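Local coordinates for putative amidohydrolase (Unidentified, PDB 3FEQ), which is probably a zinc-dependent prolidase of the amidohydrolase superfamily, cleaving dipeptides that end in proline, at residues C[137-141]-C[142-146]. Residues are numbered along the deposited sequence; the frame is centred on the assembly and turned at random.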
ATOM      1  N   SER C 137     -20.068   3.724 -13.851  1.00 20.84           N
ATOM      2  CA  SER C 137     -20.726   4.851 -13.215  1.00 22.10           C
ATOM      3  C   SER C 137     -19.682   5.720 -12.550  1.00 29.22           C
ATOM      4  O   SER C 137     -18.660   5.215 -12.102  1.00 28.66           O
ATOM      5  CB  SER C 137     -21.761   4.397 -12.195  1.00 17.78           C
ATOM      6  OG  SER C 137     -22.273   5.508 -11.477  1.00 27.85           O
ATOM      7  N   GLN C 138     -19.902   7.034 -12.569  1.00 33.31           N
ATOM      8  CA  GLN C 138     -19.066   7.963 -11.814  1.00 30.44           C
ATOM      9  C   GLN C 138     -19.443   7.869 -10.344  1.00 27.85           C
ATOM     10  O   GLN C 138     -20.416   7.212  -9.981  1.00 31.89           O
ATOM     11  CB  GLN C 138     -19.238   9.402 -12.309  1.00 25.79           C
ATOM     12  CG  GLN C 138     -20.674   9.866 -12.369  1.00 33.06           C
ATOM     13  CD  GLN C 138     -20.810  11.327 -12.041  1.00 43.61           C
ATOM     14  OE1 GLN C 138     -20.740  12.184 -12.920  1.00 42.87           O
ATOM     15  NE2 GLN C 138     -21.006  11.627 -10.763  1.00 43.80           N
ATOM     16  N   THR C 139     -18.653   8.511  -9.503  1.00 26.72           N
ATOM     17  CA  THR C 139     -18.941   8.569  -8.088  1.00 29.72           C
ATOM     18  C   THR C 139     -20.258   9.300  -7.865  1.00 29.21           C
ATOM     19  O   THR C 139     -20.524  10.328  -8.486  1.00 38.26           O
ATOM     20  CB  THR C 139     -17.782   9.251  -7.316  1.00 32.90           C
ATOM     21  OG1 THR C 139     -16.581   8.487  -7.484  1.00 32.78           O
ATOM     22  CG2 THR C 139     -18.094   9.332  -5.836  1.00 32.63           C
ATOM     23  N   GLY C 140     -21.105   8.727  -7.020  1.00 31.56           N
ATOM     24  CA  GLY C 140     -22.396   9.321  -6.709  1.00 38.17           C
ATOM     25  C   GLY C 140     -23.367   9.161  -7.851  1.00 38.76           C
ATOM     26  O   GLY C 140     -24.437   9.774  -7.859  1.00 46.58           O
ATOM     27  N   GLY C 141     -22.986   8.324  -8.812  1.00 35.87           N
ATOM     28  CA  GLY C 141     -23.708   8.192 -10.067  1.00 36.30           C
ATOM     29  C   GLY C 141     -24.818   7.183  -9.937  1.00 34.80           C
ATOM     30  O   GLY C 141     -25.080   6.681  -8.849  1.00 35.12           O
ATOM     31  N   HIS C 142     -25.469   6.872 -11.052  1.00 40.57           N
ATOM     32  CA  HIS C 142     -26.660   6.036 -11.010  1.00 47.39           C
ATOM     33  C   HIS C 142     -26.238   4.640 -10.570  1.00 42.13           C
ATOM     34  O   HIS C 142     -27.038   3.878 -10.032  1.00 47.66           O
ATOM     35  CB  HIS C 142     -27.407   6.052 -12.364  1.00 50.19           C
ATOM     36  CG  HIS C 142     -28.688   5.263 -12.379  1.00 59.86           C
ATOM     37  ND1 HIS C 142     -29.713   5.474 -11.478  1.00 53.97           N
ATOM     38  CD2 HIS C 142     -29.115   4.275 -13.204  1.00 63.82           C
ATOM     39  CE1 HIS C 142     -30.701   4.632 -11.732  1.00 58.60           C
ATOM     40  NE2 HIS C 142     -30.364   3.895 -12.775  1.00 59.89           N
ATOM     41  N   GLY C 143     -24.955   4.340 -10.734  1.00 41.24           N
ATOM     42  CA  GLY C 143     -24.416   3.057 -10.302  1.00 40.01           C
ATOM     43  C   GLY C 143     -23.957   3.024  -8.855  1.00 39.50           C
ATOM     44  O   GLY C 143     -23.717   1.956  -8.301  1.00 41.38           O
ATOM     45  N   ASP C 144     -23.839   4.192  -8.236  1.00 39.26           N
ATOM     46  CA  ASP C 144     -23.246   4.301  -6.908  1.00 40.33           C
ATOM     47  C   ASP C 144     -24.345   4.228  -5.864  1.00 40.76           C
ATOM     48  O   ASP C 144     -25.151   5.151  -5.746  1.00 45.66           O
ATOM     49  CB  ASP C 144     -22.494   5.627  -6.795  1.00 40.03           C
ATOM     50  CG  ASP C 144     -21.521   5.663  -5.631  1.00 50.37           C
ATOM     51  OD1 ASP C 144     -21.564   4.758  -4.761  1.00 51.33           O
ATOM     52  OD2 ASP C 144     -20.715   6.623  -5.590  1.00 39.64           O
ATOM     53  N   PHE C 145     -24.380   3.129  -5.112  1.00 49.40           N
ATOM     54  CA  PHE C 145     -25.494   2.851  -4.187  1.00 49.47           C
ATOM     55  C   PHE C 145     -25.147   3.175  -2.748  1.00 50.33           C
ATOM     56  O   PHE C 145     -25.826   2.727  -1.831  1.00 62.99           O
ATOM     57  CB  PHE C 145     -25.971   1.392  -4.291  1.00 51.21           C
ATOM     58  CG  PHE C 145     -26.537   1.039  -5.634  1.00 57.10           C
ATOM     59  CD1 PHE C 145     -27.700   1.645  -6.092  1.00 62.39           C
ATOM     60  CD2 PHE C 145     -25.874   0.143  -6.467  1.00 66.35           C
ATOM     61  CE1 PHE C 145     -28.203   1.355  -7.351  1.00 68.50           C
ATOM     62  CE2 PHE C 145     -26.374  -0.160  -7.731  1.00 68.66           C
ATOM     63  CZ  PHE C 145     -27.537   0.448  -8.176  1.00 64.31           C
ATOM     64  N   ARG C 146     -24.094   3.959  -2.554  1.00 48.94           N
ATOM     65  CA  ARG C 146     -23.693   4.370  -1.222  1.00 46.86           C
ATOM     66  C   ARG C 146     -24.625   5.444  -0.711  1.00 47.60           C
ATOM     67  O   ARG C 146     -24.990   6.348  -1.453  1.00 50.64           O
ATOM     68  CB  ARG C 146     -22.243   4.849  -1.207  1.00 44.20           C
ATOM     69  CG  ARG C 146     -21.245   3.702  -1.282  1.00 41.90           C
ATOM     70  CD  ARG C 146     -19.822   4.195  -1.415  1.00 46.43           C
ATOM     71  NE  ARG C 146     -19.572   4.799  -2.722  1.00 46.93           N
ATOM     72  CZ  ARG C 146     -18.382   5.231  -3.130  1.00 41.01           C
ATOM     73  NH1 ARG C 146     -17.327   5.119  -2.335  1.00 31.43           N
ATOM     74  NH2 ARG C 146     -18.250   5.783  -4.330  1.00 45.38           N
TER
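Asp144 reaches back to the backbone of Gly140. Its OD2 accepts from Gly140 N at 2.6 Å, on the anti lone pair and nearly straight (164°). CG of Asp144 stands anti to the backbone N (chi1 -163°), which lays the carboxylate beside this amide. The tight part is the inner side of the loop. There Ser137 OG accepts from Gly143 N at 3.0 Å and donates to Gln138 O at 2.9 Å, in the carbonyl plane. The hydroxyl thus bridges the start of the first turn and the middle of the second. CB of Ser137 also lies 3.5 Å from Gly143 CA. Two beta turns run head to tail here, type II from Gln138 to Gly141 and type I from Gly141 to Asp144. The second is closed by Asp144 N to Gly141 O. The loop follows strand 135-137 of the probable TIM-barrel domain and brings His142 close to the metal site. The nearest atom of the His142 side chain is about 4 Å from a zinc ion. The ring stacks on His231, a zinc ligand, and ND1 bonds to Ser199. The Arg146 side is looser, and Arg146 itself is partly exposed. Arg146 grips Asp144 side-on, with NE on the syn lone pair of OD1 at 2.9 Å. NH2 meets OD2 on the syn side, 30° out of the carboxylate plane. With Gly140 N, OD2 has two donors, which would favour the charged carboxylate. Of segment 137-141, Arg146 meets just the Thr139 methyl, with Arg146 NH2 3.9 Å from Thr139 CG2. The Thr139 hydroxyl turns instead to Asp169.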